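Cyclo(L-tyrosyl-L-tyrosyl) synthase (Mycobacterium tuberculosis, PDB 2X9Q) probably joins two tyrosyl groups delivered by tyrosyl-tRNA into the cyclic dipeptide cyclo(L-Tyr-L-Tyr), an intermediate of mycocyclosin biosynthesis, without using ATP. Local coordinates at residues N91-S95 and R96-R100; G103-L107 and T108-R112; A234-F237 and L238-A242. All coordinates share one frame; numbering follows the deposited sequence.

Contact 1. Residues N91-S95 and R96-R100; sequences NSYFS and RQRLR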
ATOM      1  N   ASN A  91       1.638  -0.291 -13.974  1.00 30.28           N
ATOM      2  CA  ASN A  91       0.193  -0.452 -13.765  1.00 29.53           C
ATOM      3  C   ASN A  91      -0.436   0.732 -14.403  1.00 29.68           C
ATOM      4  O   ASN A  91      -0.337   1.869 -13.866  1.00 28.45           O
ATOM      5  CB  ASN A  91      -0.104  -0.478 -12.260  1.00 29.35           C
ATOM      6  CG  ASN A  91      -1.537  -0.841 -11.960  1.00 30.80           C
ATOM      7  OD1 ASN A  91      -2.450  -0.413 -12.672  1.00 33.80           O
ATOM      8  ND2 ASN A  91      -1.745  -1.678 -10.914  1.00 32.27           N
ATOM      9  N   SER A  92      -1.104   0.518 -15.544  1.00 29.40           N
ATOM     10  CA  SER A  92      -1.631   1.678 -16.300  1.00 30.88           C
ATOM     11  C   SER A  92      -2.738   2.479 -15.583  1.00 30.04           C
ATOM     12  O   SER A  92      -3.066   3.577 -15.985  1.00 29.26           O
ATOM     13  CB  SER A  92      -2.170   1.257 -17.649  1.00 32.19           C
ATOM     14  OG  SER A  92      -3.156   0.250 -17.389  1.00 36.91           O
ATOM     15  N   TYR A  93      -3.318   1.951 -14.524  1.00 29.54           N
ATOM     16  CA  TYR A  93      -4.273   2.762 -13.717  1.00 27.06           C
ATOM     17  C   TYR A  93      -3.637   4.099 -13.309  1.00 24.72           C
ATOM     18  O   TYR A  93      -4.297   5.142 -13.259  1.00 24.86           O
ATOM     19  CB  TYR A  93      -4.678   1.938 -12.466  1.00 24.66           C
ATOM     20  CG  TYR A  93      -5.605   2.693 -11.546  1.00 28.93           C
ATOM     21  CD1 TYR A  93      -6.983   2.781 -11.824  1.00 31.65           C
ATOM     22  CD2 TYR A  93      -5.119   3.319 -10.375  1.00 26.81           C
ATOM     23  CE1 TYR A  93      -7.876   3.479 -10.932  1.00 32.46           C
ATOM     24  CE2 TYR A  93      -5.960   3.987  -9.520  1.00 26.45           C
ATOM     25  CZ  TYR A  93      -7.343   4.055  -9.777  1.00 27.48           C
ATOM     26  OH  TYR A  93      -8.152   4.772  -8.886  1.00 29.40           O
ATOM     27  N   PHE A  94      -2.344   4.079 -12.994  1.00 24.77           N
ATOM     28  CA  PHE A  94      -1.637   5.291 -12.536  1.00 24.16           C
ATOM     29  C   PHE A  94      -1.136   6.150 -13.661  1.00 25.41           C
ATOM     30  O   PHE A  94       0.068   6.392 -13.803  1.00 25.34           O
ATOM     31  CB  PHE A  94      -0.511   4.981 -11.492  1.00 21.66           C
ATOM     32  CG  PHE A  94      -1.064   4.268 -10.246  1.00 20.67           C
ATOM     33  CD1 PHE A  94      -1.772   5.010  -9.281  1.00 21.60           C
ATOM     34  CD2 PHE A  94      -0.897   2.870 -10.066  1.00 21.45           C
ATOM     35  CE1 PHE A  94      -2.309   4.371  -8.121  1.00 21.60           C
ATOM     36  CE2 PHE A  94      -1.471   2.181  -8.946  1.00 20.88           C
ATOM     37  CZ  PHE A  94      -2.153   2.985  -7.960  1.00 21.45           C
ATOM     38  N   SER A  95      -2.085   6.667 -14.427  1.00 26.38           N
ATOM     39  CA  SER A  95      -1.781   7.574 -15.512  1.00 27.32           C
ATOM     40  C   SER A  95      -1.428   8.909 -14.869  1.00 27.58           C
ATOM     41  O   SER A  95      -1.682   9.113 -13.651  1.00 26.19           O
ATOM     42  CB  SER A  95      -3.048   7.713 -16.404  1.00 28.06           C
ATOM     43  OG  SER A  95      -4.000   8.532 -15.677  1.00 29.84           O
ATOM     44  N   ARG A  96      -0.860   9.826 -15.666  1.00 25.12           N
ATOM     45  CA  ARG A  96      -0.624  11.178 -15.192  1.00 26.67           C
ATOM     46  C   ARG A  96      -1.899  11.854 -14.671  1.00 26.67           C
ATOM     47  O   ARG A  96      -1.873  12.545 -13.648  1.00 26.70           O
ATOM     48  CB  ARG A  96       0.025  12.062 -16.325  1.00 27.02           C
ATOM     49  CG  ARG A  96       1.562  11.815 -16.473  1.00 27.71           C
ATOM     50  CD  ARG A  96       2.359  12.503 -15.368  1.00 32.54           C
ATOM     51  NE  ARG A  96       1.950  13.907 -15.385  1.00 36.39           N
ATOM     52  CZ  ARG A  96       2.428  14.808 -16.250  1.00 42.06           C
ATOM     53  NH1 ARG A  96       1.917  16.044 -16.267  1.00 38.56           N
ATOM     54  NH2 ARG A  96       3.422  14.477 -17.105  1.00 37.13           N
ATOM     55  N   GLN A  97      -2.979  11.744 -15.402  1.00 25.53           N
ATOM     56  CA  GLN A  97      -4.226  12.413 -14.938  1.00 27.30           C
ATOM     57  C   GLN A  97      -4.721  11.770 -13.595  1.00 27.29           C
ATOM     58  O   GLN A  97      -5.163  12.500 -12.703  1.00 28.73           O
ATOM     59  CB  GLN A  97      -5.345  12.272 -16.011  1.00 28.18           C
ATOM     60  CG  GLN A  97      -6.695  13.049 -15.663  1.00 33.92           C
ATOM     61  CD  GLN A  97      -6.404  14.536 -15.359  1.00 45.48           C
ATOM     62  OE1 GLN A  97      -6.587  15.036 -14.218  1.00 47.29           O
ATOM     63  NE2 GLN A  97      -5.850  15.237 -16.362  1.00 48.55           N
ATOM     64  N   ARG A  98      -4.684  10.425 -13.491  1.00 26.11           N
ATOM     65  CA  ARG A  98      -5.181   9.765 -12.273  1.00 26.58           C
ATOM     66  C   ARG A  98      -4.322  10.199 -11.091  1.00 25.42           C
ATOM     67  O   ARG A  98      -4.854  10.420 -10.023  1.00 24.23           O
ATOM     68  CB  ARG A  98      -5.137   8.243 -12.366  1.00 26.67           C
ATOM     69  CG  ARG A  98      -5.761   7.495 -11.091  1.00 29.00           C
ATOM     70  CD  ARG A  98      -7.208   7.439 -11.352  1.00 34.93           C
ATOM     71  NE  ARG A  98      -7.296   6.416 -12.389  1.00 39.30           N
ATOM     72  CZ  ARG A  98      -8.279   6.312 -13.267  1.00 44.92           C
ATOM     73  NH1 ARG A  98      -9.317   7.167 -13.236  1.00 40.69           N
ATOM     74  NH2 ARG A  98      -8.211   5.320 -14.156  1.00 44.83           N
ATOM     75  N   LEU A  99      -2.994  10.310 -11.274  1.00 23.69           N
ATOM     76  CA  LEU A  99      -2.107  10.732 -10.172  1.00 21.73           C
ATOM     77  C   LEU A  99      -2.418  12.168  -9.767  1.00 23.74           C
ATOM     78  O   LEU A  99      -2.396  12.523  -8.577  1.00 22.60           O
ATOM     79  CB  LEU A  99      -0.638  10.591 -10.556  1.00 22.36           C
ATOM     80  CG  LEU A  99      -0.156   9.108 -10.642  1.00 19.85           C
ATOM     81  CD1 LEU A  99       1.211   9.100 -11.386  1.00 22.20           C
ATOM     82  CD2 LEU A  99      -0.022   8.535  -9.177  1.00 21.33           C
ATOM     83  N   ARG A 100      -2.625  13.034 -10.763  1.00 24.64           N
ATOM     84  CA  ARG A 100      -3.032  14.406 -10.415  1.00 25.89           C
ATOM     85  C   ARG A 100      -4.361  14.425  -9.651  1.00 24.60           C
ATOM     86  O   ARG A 100      -4.510  15.169  -8.736  1.00 26.41           O
ATOM     87  CB  ARG A 100      -3.189  15.251 -11.675  1.00 26.98           C
ATOM     88  CG  ARG A 100      -3.277  16.745 -11.398  1.00 29.42           C
ATOM     89  CD  ARG A 100      -3.293  17.505 -12.765  1.00 41.58           C
ATOM     90  NE  ARG A 100      -3.901  18.802 -12.509  1.00 49.10           N
ATOM     91  CZ  ARG A 100      -3.220  19.841 -12.050  1.00 50.84           C
ATOM     92  NH1 ARG A 100      -1.890  19.756 -11.836  1.00 53.62           N
ATOM     93  NH2 ARG A 100      -3.864  20.963 -11.811  1.00 48.37           N
TER
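Arg98 lays its guanidinium over one face of the Tyr93 ring, the two planes only 25° from parallel. The stack is off-centre: NE of Arg98 sits above the ring rim, 3.3 Å from CE1 of Tyr93, and CZ of Arg98 lies 4.3 Å from the ring centroid, a cation-pi contact. CD of Arg98 adds a CH-pi contact over the same ring. Bends at chi2 and chi3 carry the arginine chain back over the tyrosine, while a weak hydrogen bond from NE to Tyr93 O ties it to the loop backbone.

Hydrogen bonds define the helix start. Ser95 is the N-cap: its OG accepts from Arg98 N at 3.0 Å, nearly straight at 166°, and Leu99 N donates to Ser95 O in the first turn. Before the cap, Asn91 OD1 takes Tyr93 N at 3.1 Å, an Asx turn, and the chain then passes through an inverse gamma turn centred on Phe94.

Apolar packing holds the loop to the first turn of the helix. CD1 of Phe94 meets CD2 of Leu99 at 3.9 Å, and both side chains rest on Val87 of strand 82-87. Phe94 also lies close to Ser88, the nucleophile by similarity, and to Tyr253, by similarity a substrate-binding residue, while His254 stacks on Tyr93.

The arrangement is a serine-capped helix N terminus following a strand of a HUP-clan, Rossmann-like core; its leading loop carries Asn91, which by similarity binds substrate and may be critical in catalysis.

Contact 2. Residues G103-L107 and T108-R112; sequences GLWGL and TNFDR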
ATOM      1  N   GLY A 103      -3.709  13.310  -6.116  1.00 23.20           N
ATOM      2  CA  GLY A 103      -2.993  14.337  -5.372  1.00 22.09           C
ATOM      3  C   GLY A 103      -3.960  15.496  -4.973  1.00 24.73           C
ATOM      4  O   GLY A 103      -3.883  15.993  -3.843  1.00 25.92           O
ATOM      5  N   LEU A 104      -4.850  15.898  -5.861  1.00 24.10           N
ATOM      6  CA  LEU A 104      -5.849  16.955  -5.494  1.00 27.32           C
ATOM      7  C   LEU A 104      -6.833  16.434  -4.408  1.00 27.19           C
ATOM      8  O   LEU A 104      -7.151  17.140  -3.471  1.00 27.86           O
ATOM      9  CB  LEU A 104      -6.651  17.339  -6.740  1.00 26.26           C
ATOM     10  CG  LEU A 104      -5.817  18.191  -7.741  1.00 32.37           C
ATOM     11  CD1 LEU A 104      -6.467  18.251  -9.142  1.00 36.82           C
ATOM     12  CD2 LEU A 104      -5.462  19.586  -7.134  1.00 38.38           C
ATOM     13  N   TRP A 105      -7.303  15.191  -4.567  1.00 27.36           N
ATOM     14  CA  TRP A 105      -8.199  14.540  -3.589  1.00 27.07           C
ATOM     15  C   TRP A 105      -7.459  14.518  -2.280  1.00 28.11           C
ATOM     16  O   TRP A 105      -8.021  14.917  -1.268  1.00 28.10           O
ATOM     17  CB  TRP A 105      -8.558  13.108  -3.972  1.00 25.72           C
ATOM     18  CG  TRP A 105      -9.150  12.319  -2.821  1.00 26.85           C
ATOM     19  CD1 TRP A 105     -10.427  12.440  -2.329  1.00 29.29           C
ATOM     20  CD2 TRP A 105      -8.502  11.315  -2.023  1.00 27.95           C
ATOM     21  NE1 TRP A 105     -10.587  11.600  -1.262  1.00 30.67           N
ATOM     22  CE2 TRP A 105      -9.415  10.909  -1.046  1.00 29.72           C
ATOM     23  CE3 TRP A 105      -7.209  10.716  -2.038  1.00 28.66           C
ATOM     24  CZ2 TRP A 105      -9.119   9.909  -0.112  1.00 24.70           C
ATOM     25  CZ3 TRP A 105      -6.900   9.758  -1.060  1.00 25.86           C
ATOM     26  CH2 TRP A 105      -7.846   9.368  -0.124  1.00 28.13           C
ATOM     27  N   GLY A 106      -6.183  14.107  -2.287  1.00 27.17           N
ATOM     28  CA  GLY A 106      -5.386  14.011  -1.046  1.00 24.67           C
ATOM     29  C   GLY A 106      -5.209  15.340  -0.307  1.00 28.77           C
ATOM     30  O   GLY A 106      -5.337  15.413   0.950  1.00 27.63           O
ATOM     31  N   LEU A 107      -4.865  16.394  -1.054  1.00 28.52           N
ATOM     32  CA  LEU A 107      -4.626  17.648  -0.404  1.00 29.89           C
ATOM     33  C   LEU A 107      -5.928  18.282   0.079  1.00 28.85           C
ATOM     34  O   LEU A 107      -5.896  19.048   1.030  1.00 31.04           O
ATOM     35  CB  LEU A 107      -3.907  18.612  -1.347  1.00 30.78           C
ATOM     36  CG  LEU A 107      -2.424  18.311  -1.584  1.00 30.18           C
ATOM     37  CD1 LEU A 107      -1.844  19.198  -2.652  1.00 32.57           C
ATOM     38  CD2 LEU A 107      -1.588  18.325  -0.347  1.00 30.13           C
ATOM     39  N   THR A 108      -7.035  17.990  -0.567  1.00 29.67           N
ATOM     40  CA  THR A 108      -8.330  18.454  -0.082  1.00 31.57           C
ATOM     41  C   THR A 108      -8.692  17.785   1.260  1.00 32.88           C
ATOM     42  O   THR A 108      -9.349  18.425   2.102  1.00 32.91           O
ATOM     43  CB  THR A 108      -9.415  18.244  -1.118  1.00 31.94           C
ATOM     44  OG1 THR A 108      -8.982  18.926  -2.302  1.00 32.91           O
ATOM     45  CG2 THR A 108     -10.862  18.775  -0.623  1.00 30.11           C
ATOM     46  N   ASN A 109      -8.245  16.531   1.486  1.00 29.28           N
ATOM     47  CA  ASN A 109      -8.811  15.776   2.583  1.00 28.80           C
ATOM     48  C   ASN A 109      -7.875  15.445   3.714  1.00 26.85           C
ATOM     49  O   ASN A 109      -8.347  15.017   4.713  1.00 29.07           O
ATOM     50  CB  ASN A 109      -9.581  14.568   2.056  1.00 28.08           C
ATOM     51  CG  ASN A 109     -10.793  14.977   1.225  1.00 32.12           C
ATOM     52  OD1 ASN A 109     -11.839  15.274   1.781  1.00 28.20           O
ATOM     53  ND2 ASN A 109     -10.674  14.963  -0.085  1.00 27.60           N
ATOM     54  N   PHE A 110      -6.586  15.740   3.612  1.00 26.17           N
ATOM     55  CA  PHE A 110      -5.608  15.385   4.668  1.00 25.03           C
ATOM     56  C   PHE A 110      -4.607  16.506   4.901  1.00 25.35           C
ATOM     57  O   PHE A 110      -4.205  17.148   3.924  1.00 28.67           O
ATOM     58  CB  PHE A 110      -4.840  14.093   4.249  1.00 22.74           C
ATOM     59  CG  PHE A 110      -5.745  12.937   3.972  1.00 20.50           C
ATOM     60  CD1 PHE A 110      -6.113  12.104   4.998  1.00 20.88           C
ATOM     61  CD2 PHE A 110      -6.299  12.752   2.721  1.00 22.72           C
ATOM     62  CE1 PHE A 110      -7.001  11.023   4.772  1.00 21.97           C
ATOM     63  CE2 PHE A 110      -7.229  11.722   2.479  1.00 24.80           C
ATOM     64  CZ  PHE A 110      -7.563  10.847   3.467  1.00 23.46           C
ATOM     65  N   ASP A 111      -4.083  16.662   6.117  1.00 25.66           N
ATOM     66  CA  ASP A 111      -3.050  17.666   6.312  1.00 26.47           C
ATOM     67  C   ASP A 111      -1.785  17.384   5.513  1.00 28.54           C
ATOM     68  O   ASP A 111      -1.062  18.303   5.083  1.00 25.44           O
ATOM     69  CB  ASP A 111      -2.677  17.882   7.761  1.00 26.78           C
ATOM     70  CG  ASP A 111      -3.879  18.421   8.596  1.00 31.08           C
ATOM     71  OD1 ASP A 111      -4.861  18.945   8.016  1.00 25.34           O
ATOM     72  OD2 ASP A 111      -3.852  18.188   9.810  1.00 28.36           O
ATOM     73  N   ARG A 112      -1.480  16.097   5.338  1.00 27.62           N
ATOM     74  CA  ARG A 112      -0.236  15.739   4.682  1.00 27.08           C
ATOM     75  C   ARG A 112      -0.498  14.464   3.842  1.00 26.55           C
ATOM     76  O   ARG A 112      -1.345  13.642   4.236  1.00 25.00           O
ATOM     77  CB  ARG A 112       0.755  15.516   5.814  1.00 29.75           C
ATOM     78  CG  ARG A 112       2.172  15.573   5.422  1.00 39.92           C
ATOM     79  CD  ARG A 112       3.140  14.889   6.480  1.00 51.19           C
ATOM     80  NE  ARG A 112       4.167  14.143   5.730  1.00 55.05           N
ATOM     81  CZ  ARG A 112       5.191  13.465   6.242  1.00 58.34           C
ATOM     82  NH1 ARG A 112       5.387  13.396   7.569  1.00 58.43           N
ATOM     83  NH2 ARG A 112       6.048  12.875   5.394  1.00 57.69           N
TER
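Trp105 and Phe110 form the tightly packed side of this helix end. The phenylalanine turns its edge toward the indole face in an offset edge-to-face pair, with planes at 71° and CE2 of Phe110 3.6 Å from CH2 of Trp105. A chi1 of 164°, which sets CG opposite the backbone N, carries the indole forward along the helix to meet that edge. Gly106 O lies in the plane of the phenylalanine ring at its rim, 3.3 Å from CD2 of Phe110.

Asn109 borders this pair. Its ND2 donates to Trp105 O at 2.9 Å, with the acceptor near the amide plane, and gives a further hydrogen bond to Glu62. Trp105 NE1 is bound in turn by Gln61, which fixes the indole at its polar edge.

On the solvent side, the exposed Leu104 and Thr108 meet mainly through polar atoms. Leu104 O accepts from both Thr108 OG1, at 2.8 Å, and Thr108 N, at 3.0 Å, which approach from opposite faces of the carbonyl plane. As the helix runs out, Asn109 N keeps only a weak bond to Trp105 O and donates to Gly106 O from above the carbonyl plane; Phe110 N reaches Gly106 O in a weak bond. Arg164 binds the carbonyls of Leu107 and Phe110 just beyond.

One side of this helix end, with the residue after it, lies against the sheet: Trp105 rests on Ile85 and Cys252, and Phe110 on Ala83 and Leu250, of strands 82-87 and 249-253.

Contact 3. Residues A234-F237 and L238-A242; sequences APLF and LDTPA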
ATOM      1  N   ALA A 234       3.944  -4.027   3.916  1.00 21.63           N
ATOM      2  CA  ALA A 234       3.118  -4.201   5.155  1.00 21.43           C
ATOM      3  C   ALA A 234       3.377  -3.155   6.302  1.00 20.84           C
ATOM      4  O   ALA A 234       2.437  -2.753   6.954  1.00 23.55           O
ATOM      5  CB  ALA A 234       3.337  -5.612   5.744  1.00 19.43           C
ATOM      6  N   PRO A 235       4.639  -2.756   6.587  1.00 22.19           N
ATOM      7  CA  PRO A 235       4.822  -1.815   7.712  1.00 20.98           C
ATOM      8  C   PRO A 235       4.011  -0.520   7.548  1.00 20.64           C
ATOM      9  O   PRO A 235       3.563   0.014   8.540  1.00 21.05           O
ATOM     10  CB  PRO A 235       6.316  -1.550   7.726  1.00 20.83           C
ATOM     11  CG  PRO A 235       6.899  -2.894   7.165  1.00 22.87           C
ATOM     12  CD  PRO A 235       5.949  -3.259   6.072  1.00 21.59           C
ATOM     13  N   LEU A 236       3.811  -0.048   6.328  1.00 20.49           N
ATOM     14  CA  LEU A 236       2.958   1.120   6.062  1.00 21.25           C
ATOM     15  C   LEU A 236       1.498   0.824   6.234  1.00 20.81           C
ATOM     16  O   LEU A 236       0.662   1.775   6.512  1.00 20.35           O
ATOM     17  CB  LEU A 236       3.201   1.718   4.681  1.00 21.15           C
ATOM     18  CG  LEU A 236       4.542   2.493   4.447  1.00 25.82           C
ATOM     19  CD1 LEU A 236       4.445   3.132   3.050  1.00 29.03           C
ATOM     20  CD2 LEU A 236       4.858   3.614   5.379  1.00 26.90           C
ATOM     21  N   PHE A 237       1.145  -0.460   6.099  1.00 21.33           N
ATOM     22  CA  PHE A 237      -0.253  -0.856   6.394  1.00 20.84           C
ATOM     23  C   PHE A 237      -0.482  -1.126   7.862  1.00 19.83           C
ATOM     24  O   PHE A 237      -1.607  -1.247   8.229  1.00 19.44           O
ATOM     25  CB  PHE A 237      -0.720  -2.065   5.552  1.00 22.74           C
ATOM     26  CG  PHE A 237      -1.002  -1.694   4.179  1.00 28.37           C
ATOM     27  CD1 PHE A 237      -2.284  -1.154   3.837  1.00 33.89           C
ATOM     28  CD2 PHE A 237       0.011  -1.780   3.207  1.00 32.85           C
ATOM     29  CE1 PHE A 237      -2.584  -0.785   2.489  1.00 40.67           C
ATOM     30  CE2 PHE A 237      -0.215  -1.383   1.841  1.00 36.81           C
ATOM     31  CZ  PHE A 237      -1.525  -0.877   1.456  1.00 39.64           C
ATOM     32  N   LEU A 238       0.590  -1.314   8.642  1.00 18.53           N
ATOM     33  CA  LEU A 238       0.540  -1.592  10.100  1.00 17.93           C
ATOM     34  C   LEU A 238       0.644  -0.301  10.906  1.00 18.57           C
ATOM     35  O   LEU A 238      -0.133  -0.087  11.877  1.00 16.47           O
ATOM     36  CB  LEU A 238       1.715  -2.516  10.499  1.00 18.01           C
ATOM     37  CG  LEU A 238       1.557  -3.947   9.912  1.00 17.64           C
ATOM     38  CD1 LEU A 238       2.908  -4.694  10.027  1.00 20.34           C
ATOM     39  CD2 LEU A 238       0.438  -4.668  10.749  1.00 17.58           C
ATOM     40  N   ASP A 239       1.594   0.559  10.527  1.00 17.56           N
ATOM     41  CA  ASP A 239       1.931   1.696  11.426  1.00 18.90           C
ATOM     42  C   ASP A 239       2.665   2.838  10.758  1.00 18.62           C
ATOM     43  O   ASP A 239       3.782   3.210  11.198  1.00 20.26           O
ATOM     44  CB  ASP A 239       2.721   1.205  12.651  1.00 17.96           C
ATOM     45  CG  ASP A 239       2.514   2.137  13.881  1.00 21.82           C
ATOM     46  OD1 ASP A 239       1.979   3.305  13.726  1.00 21.88           O
ATOM     47  OD2 ASP A 239       2.810   1.715  15.019  1.00 22.47           O
ATOM     48  N   THR A 240       2.026   3.426   9.748  1.00 20.10           N
ATOM     49  CA  THR A 240       2.523   4.645   9.138  1.00 20.34           C
ATOM     50  C   THR A 240       2.723   5.758  10.196  1.00 22.28           C
ATOM     51  O   THR A 240       3.723   6.482  10.147  1.00 22.21           O
ATOM     52  CB  THR A 240       1.582   5.138   8.017  1.00 20.16           C
ATOM     53  OG1 THR A 240       1.590   4.182   6.941  1.00 17.50           O
ATOM     54  CG2 THR A 240       2.015   6.539   7.440  1.00 19.64           C
ATOM     55  N   PRO A 241       1.823   5.873  11.203  1.00 21.39           N
ATOM     56  CA  PRO A 241       2.142   6.889  12.266  1.00 21.17           C
ATOM     57  C   PRO A 241       3.520   6.726  12.911  1.00 22.85           C
ATOM     58  O   PRO A 241       4.232   7.736  13.105  1.00 25.09           O
ATOM     59  CB  PRO A 241       1.019   6.630  13.321  1.00 20.48           C
ATOM     60  CG  PRO A 241      -0.131   6.397  12.378  1.00 15.66           C
ATOM     61  CD  PRO A 241       0.493   5.291  11.423  1.00 19.05           C
ATOM     62  N   ALA A 242       3.941   5.516  13.261  1.00 21.03           N
ATOM     63  CA  ALA A 242       5.310   5.257  13.743  1.00 22.40           C
ATOM     64  C   ALA A 242       6.387   5.586  12.725  1.00 24.14           C
ATOM     65  O   ALA A 242       7.402   6.157  13.075  1.00 24.24           O
ATOM     66  CB  ALA A 242       5.515   3.812  14.211  1.00 20.69           C
TER
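The hydroxyl of Thr240 stands in where a helical backbone bond is missing: OG1 donates to Leu236 O at only 2.6 Å, in the carbonyl plane and on a lone pair. The rotamer places OG1 beside the backbone N of Thr240 (chi1 -66°), pointing it back to the preceding turn. Thr240 N itself is hydrogen-bonded to Gln276, and Asn251 ND2 supplies a second donor to Leu236 O, so this buried carbonyl is gripped by two side chains. CD2 of Leu236 passes 3.7 Å from OG1 of Thr240.

Asp239, between the two prolines, has phi/psi of -161°/60°, far from helical. Its N still makes a good bond to Pro235 O, 2.8 Å, but Leu238 N is shared weakly between Ala234 O and Pro235 O. CG of Leu238 lies 3.3 Å from Ala234 O, and the Leu238 and Ala234 side chains graze each other.

Past Asp239 the helix continues. Pro241 has no N-H to give, and Ala242 N donates to Asp239 OD1 at 3.0 Å, reaching it from above the carboxylate plane, an Asx motif.

Pro235 packs on Leu182 of helix 177-192, whereas Phe237 lies on Asn251 and close to Glu233 and Tyr253. This is a helix kinked twice, at Pro235 and at Pro241, running on directly from Tyr229-Glu233, the part of helix 220-244 that by similarity binds substrate.

The three contacts are local and follow one another along the chain, none nesting or crossing. After strand 82-87, contact 1 closes the short turn by which the loop enters helix 96-109; contact 2 closes the other end of that same helix, with centres about 16 Å apart, before the chain enters strand 112-117. Together they bracket the helix of one beta-alpha-beta unit, strand 82-87, helix 96-109, strand 112-117. Contact 3 comes much later, within helix 220-244 just before strand 249-253, its centre about 24 Å from that of contact 1 and without touching either. Strand 249-253 is touched by side chains of all three, and contacts 1 and 3 both approach its Tyr253.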